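Local coordinates for protein transcriptional regulator (LacI family) (Clostridium acetobutylicum ATCC 824, PDB 3G85) that probably acts as a DNA-binding transcription factor of the LacI family, recognising cis-regulatory DNA, at residues 28-33 with 243-248. Sequence-based numbering, arbitrary orientation.
Sequences SRFLRG and IPIEEM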
# COMPACT_ATOMS: atom_id res chain seq x y z
N SER A 28 -8.59 -2.15 -8.27
CA SER A 28 -9.80 -1.37 -8.37
C SER A 28 -9.61 0.12 -8.01
O SER A 28 -10.24 0.99 -8.61
CB SER A 28 -10.91 -2.00 -7.51
OG SER A 28 -10.57 -1.94 -6.14
N ARG A 29 -8.76 0.40 -7.03
CA ARG A 29 -8.51 1.78 -6.60
C ARG A 29 -7.72 2.54 -7.64
O ARG A 29 -7.91 3.75 -7.84
CB ARG A 29 -7.74 1.77 -5.28
CG ARG A 29 -8.54 1.05 -4.14
CD ARG A 29 -7.83 1.26 -2.82
NE ARG A 29 -7.98 2.65 -2.37
CZ ARG A 29 -7.50 3.09 -1.21
NH1 ARG A 29 -6.80 2.27 -0.43
NH2 ARG A 29 -7.67 4.36 -0.86
N PHE A 30 -6.79 1.85 -8.25
CA PHE A 30 -6.02 2.45 -9.33
C PHE A 30 -6.92 2.81 -10.50
O PHE A 30 -6.88 3.92 -11.04
CB PHE A 30 -4.98 1.46 -9.80
CG PHE A 30 -3.70 1.56 -9.07
CD1 PHE A 30 -2.66 2.33 -9.57
CD2 PHE A 30 -3.52 0.84 -7.88
CE1 PHE A 30 -1.41 2.41 -8.91
CE2 PHE A 30 -2.27 0.90 -7.19
CZ PHE A 30 -1.22 1.71 -7.71
N LEU A 31 -7.73 1.84 -10.92
CA LEU A 31 -8.69 2.06 -11.99
C LEU A 31 -9.66 3.19 -11.61
O LEU A 31 -9.91 4.09 -12.40
CB LEU A 31 -9.43 0.75 -12.32
CG LEU A 31 -10.38 0.81 -13.52
CD1 LEU A 31 -9.57 1.23 -14.74
CD2 LEU A 31 -11.07 -0.53 -13.75
N ARG A 32 -10.20 3.15 -10.39
CA ARG A 32 -11.12 4.20 -9.96
C ARG A 32 -10.45 5.55 -10.04
O ARG A 32 -11.03 6.49 -10.57
CB ARG A 32 -11.65 3.98 -8.55
CG ARG A 32 -12.79 4.92 -8.22
CD ARG A 32 -13.24 4.86 -6.77
NE ARG A 32 -13.42 3.50 -6.26
CZ ARG A 32 -14.51 2.75 -6.39
NH1 ARG A 32 -15.58 3.20 -7.06
NH2 ARG A 32 -14.51 1.53 -5.85
N GLY A 33 -9.22 5.64 -9.52
CA GLY A 33 -8.50 6.91 -9.53
C GLY A 33 -8.20 7.40 -10.94
O GLY A 33 -8.32 8.61 -11.23
N ILE A 243 -3.61 4.10 2.41
CA ILE A 243 -2.77 4.48 1.28
C ILE A 243 -3.75 5.11 0.27
O ILE A 243 -4.57 4.41 -0.25
CB ILE A 243 -2.12 3.29 0.62
CG1 ILE A 243 -1.31 2.48 1.62
CG2 ILE A 243 -1.17 3.77 -0.49
CD1 ILE A 243 -0.60 1.26 0.97
N PRO A 244 -3.63 6.42 -0.01
CA PRO A 244 -4.59 7.17 -0.85
C PRO A 244 -4.40 6.90 -2.35
O PRO A 244 -4.02 7.79 -3.14
CB PRO A 244 -4.36 8.63 -0.44
CG PRO A 244 -2.83 8.66 -0.06
CD PRO A 244 -2.51 7.26 0.49
N ILE A 245 -4.67 5.66 -2.74
CA ILE A 245 -4.30 5.17 -4.05
C ILE A 245 -5.04 5.92 -5.14
O ILE A 245 -4.44 6.22 -6.18
CB ILE A 245 -4.52 3.66 -4.17
CG1 ILE A 245 -3.45 2.93 -3.30
CG2 ILE A 245 -4.41 3.21 -5.64
CD1 ILE A 245 -3.91 1.51 -2.85
N GLU A 246 -6.33 6.20 -4.94
CA GLU A 246 -7.08 6.92 -5.99
C GLU A 246 -6.43 8.27 -6.34
O GLU A 246 -6.17 8.51 -7.53
CB GLU A 246 -8.58 7.09 -5.66
CG GLU A 246 -9.29 5.73 -5.48
CD GLU A 246 -9.20 5.17 -4.08
OE1 GLU A 246 -8.45 5.70 -3.24
OE2 GLU A 246 -9.87 4.16 -3.83
N GLU A 247 -6.15 9.09 -5.33
CA GLU A 247 -5.54 10.40 -5.54
C GLU A 247 -4.14 10.28 -6.10
O GLU A 247 -3.74 11.07 -6.98
CB GLU A 247 -5.50 11.19 -4.24
CG GLU A 247 -6.85 11.64 -3.76
CD GLU A 247 -7.58 12.56 -4.75
OE1 GLU A 247 -6.94 13.26 -5.57
OE2 GLU A 247 -8.83 12.56 -4.71
N MSE A 248 -3.38 9.30 -5.60
CA MSE A 248 -2.02 9.05 -6.14
C MSE A 248 -2.02 8.69 -7.62
O MSE A 248 -1.18 9.18 -8.39
CB MSE A 248 -1.32 7.96 -5.32
CG MSE A 248 -1.03 8.45 -3.89
SE MSE A 248 -0.44 6.95 -2.74
CE MSE A 248 1.40 6.67 -3.44
O HOH W 1 -7.98 10.67 -9.02
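R29 reaches from helix 27-40 to E246 in the first turn of helix 245-260 and grips its carboxylate side-on with two nitrogens. R29 NE donates to E246 OE2 at 2.8 Å, from above the carboxylate plane, while R29 NH2 meets the syn lone pair of E246 OE1, also at 2.8 Å. The two planes are turned 51° apart. E246 reaches this position because its chain bends at chi2 (86°), bringing CD back toward helix 27-40. A guanidinium suits the place because its N-H groups point several ways: NH2 also forms a salt bridge with D242, so two acidic groups probably stabilise the buried positive charge. R32 NE, 4.4 Å from E246 OE2, is too far for a salt bridge but may add to the favourable field; its NH2 pairs with D227.

I245 crosses the R29 side chain at about a right angle. Its branching suits both neighbours: CG2 lies 3.6 Å from R29 CB and over the F30 ring face, a CH-pi contact, while CD1 nears R29 CD. A side chain at G33 would run into E246 O, which instead receives a CA-H...O contact from G33 CA (3.5 Å); a water donates to both G33 O and E246 O.

F30 meets W18 edge-to-face and also F97, on strands 13-19 and 94-97. The chain leaves strand 239-242 of the mixed sheet and crosses between lobes at 243-244; P244 and M248 then pack on F272 of the parallel sheet, whose strand 13-19 precedes helix 27-40.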